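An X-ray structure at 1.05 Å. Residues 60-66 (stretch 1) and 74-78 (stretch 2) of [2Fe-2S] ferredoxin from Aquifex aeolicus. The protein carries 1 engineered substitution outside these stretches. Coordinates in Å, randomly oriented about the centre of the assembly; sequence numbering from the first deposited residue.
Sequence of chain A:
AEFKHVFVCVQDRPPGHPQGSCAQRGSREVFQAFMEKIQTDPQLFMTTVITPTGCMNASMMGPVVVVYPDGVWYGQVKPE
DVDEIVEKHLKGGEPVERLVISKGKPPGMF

Stretch 1 60-66: MMGPVVV
Stretch 2 74-78: YGQVK

What fixes the register of the two segments? Val65 and Tyr74 form an antiparallel, hydrogen-bonded bridge, their CA atoms 5.0 Å apart. Val65 N donates to Tyr74 O at 3.1 Å, and Tyr74 N donates to Val65 O at 2.8 Å, both nearly straight. Extended backbones (phi/psi -131/129 at Val65, -104/147 at Tyr74) allow this pairing, and Val64 CA adds a CA-H...O contact to Tyr74 O at 3.3 Å.

How do the side chains of the pair meet? Val65 (chi1 176°, t) and Tyr74 (chi1 -68°, m; chi2 120°) project from the same face of the sheet, with Val65 CB 4.2 Å from Tyr74 CB. Val65 and Tyr74 lose the most surface here, 71 and 67 Å² of the 365 Å² buried in total. Compact, beta-branched valine suits an extended strand, while the tyrosine reaches further and its hydroxyl is hydrogen-bonded elsewhere in the structure.

Where does Val77 fit? Its backbone (-72/131) places Val77 N 3.2 Å from Pro63 O in an almost linear hydrogen bond. With chi1 -178° (t), Val77 CG2 lies 3.8 Å from Val65 CG2, and Val77 CB is 4.4 Å from Pro63 CB. These apolar groups bury surface without needing polar partners. Pro63 (-59/131, C-gamma exo) follows a cis peptide bond.

How does the contact continue beyond the bridge? Gln76 N donates to Met61 O at 2.8 Å, with a bent angle of 136°. Gln76 adopts phi/psi 59/30, and its CA approaches Gly62 O at 3.5 Å, while the Gly62 and Gln76 CA atoms lie 4.7 Å apart. Glycine suits position 75 (-126/165): Gly75 CA is 3.1 Å from Met61 O, and a CB built in ideal geometry on Gly75 would clash with that oxygen.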

# COMPACT_ATOMS: atom_id res chain seq x y z
N MET A 60 -13.43 3.96 9.92
CA MET A 60 -14.44 3.50 10.87
C MET A 60 -14.67 1.98 10.80
O MET A 60 -15.31 1.43 11.69
CB MET A 60 -15.74 4.25 10.70
CG MET A 60 -15.62 5.75 10.91
SD MET A 60 -16.07 6.08 12.50
CE MET A 60 -17.72 5.90 12.92
N MET A 61 -14.17 1.33 9.74
CA MET A 61 -14.27 -0.11 9.60
C MET A 61 -12.92 -0.80 9.87
O MET A 61 -12.75 -1.97 9.52
CB MET A 61 -14.84 -0.45 8.19
CG MET A 61 -16.35 -0.04 8.10
SD MET A 61 -17.06 -0.46 6.51
CE MET A 61 -16.12 0.57 5.47
N GLY A 62 -11.97 -0.11 10.48
CA GLY A 62 -10.69 -0.61 10.71
C GLY A 62 -10.50 -1.55 11.86
O GLY A 62 -11.44 -1.72 12.68
N PRO A 63 -9.34 -2.16 12.02
CA PRO A 63 -8.16 -2.11 11.13
C PRO A 63 -8.42 -2.61 9.72
O PRO A 63 -9.04 -3.64 9.51
CB PRO A 63 -7.17 -3.00 11.80
CG PRO A 63 -7.50 -2.84 13.25
CD PRO A 63 -9.01 -2.90 13.27
N VAL A 64 -7.99 -1.80 8.77
CA VAL A 64 -8.12 -2.05 7.32
C VAL A 64 -6.86 -2.75 6.80
O VAL A 64 -5.73 -2.26 7.01
CB VAL A 64 -8.37 -0.74 6.57
CG1 VAL A 64 -8.48 -1.01 5.08
CG2 VAL A 64 -9.66 -0.07 7.08
N VAL A 65 -7.07 -3.87 6.11
CA VAL A 65 -6.01 -4.65 5.49
C VAL A 65 -6.44 -4.93 4.06
O VAL A 65 -7.55 -5.41 3.87
CB VAL A 65 -5.76 -5.97 6.27
CG1 VAL A 65 -4.73 -6.79 5.53
CG2 VAL A 65 -5.38 -5.63 7.69
N VAL A 66 -5.58 -4.66 3.08
CA VAL A 66 -5.94 -4.86 1.68
C VAL A 66 -4.94 -5.82 1.05
O VAL A 66 -3.73 -5.66 1.24
CB VAL A 66 -5.97 -3.51 0.93
CG1 VAL A 66 -6.44 -3.75 -0.51
CG2 VAL A 66 -6.84 -2.53 1.70
N TYR A 74 -10.24 -6.03 3.79
CA TYR A 74 -10.69 -6.50 5.08
C TYR A 74 -10.87 -5.33 6.02
O TYR A 74 -10.08 -4.39 6.01
CB TYR A 74 -9.64 -7.45 5.64
CG TYR A 74 -9.45 -8.77 4.97
CD1 TYR A 74 -8.24 -9.15 4.41
CD2 TYR A 74 -10.51 -9.69 4.94
CE1 TYR A 74 -8.07 -10.39 3.81
CE2 TYR A 74 -10.32 -10.93 4.37
CZ TYR A 74 -9.10 -11.28 3.82
OH TYR A 74 -8.92 -12.49 3.27
N GLY A 75 -11.85 -5.48 6.91
CA GLY A 75 -12.04 -4.57 8.02
C GLY A 75 -12.12 -5.29 9.34
O GLY A 75 -12.27 -6.52 9.40
N GLN A 76 -11.97 -4.52 10.39
CA GLN A 76 -12.09 -5.00 11.76
C GLN A 76 -11.10 -6.10 12.09
O GLN A 76 -11.40 -6.99 12.89
CB GLN A 76 -13.52 -5.46 12.12
CG GLN A 76 -14.53 -4.42 11.76
CD GLN A 76 -15.89 -5.02 12.14
OE1 GLN A 76 -16.45 -4.69 13.13
NE2 GLN A 76 -16.36 -5.97 11.32
N VAL A 77 -9.93 -6.09 11.44
CA VAL A 77 -9.01 -7.18 11.64
C VAL A 77 -8.37 -7.11 13.02
O VAL A 77 -7.86 -6.07 13.42
CB VAL A 77 -7.93 -7.18 10.55
CG1 VAL A 77 -6.99 -8.36 10.71
CG2 VAL A 77 -8.56 -7.17 9.17
N LYS A 78 -8.39 -8.21 13.73
CA LYS A 78 -7.70 -8.37 15.01
C LYS A 78 -6.41 -9.13 14.83
O LYS A 78 -6.30 -9.93 13.89
CB LYS A 78 -8.54 -9.16 16.00
CG LYS A 78 -9.84 -8.50 16.40
CD LYS A 78 -10.66 -9.48 17.30
CE LYS A 78 -11.87 -8.78 17.88
NZ LYS A 78 -12.60 -9.73 18.79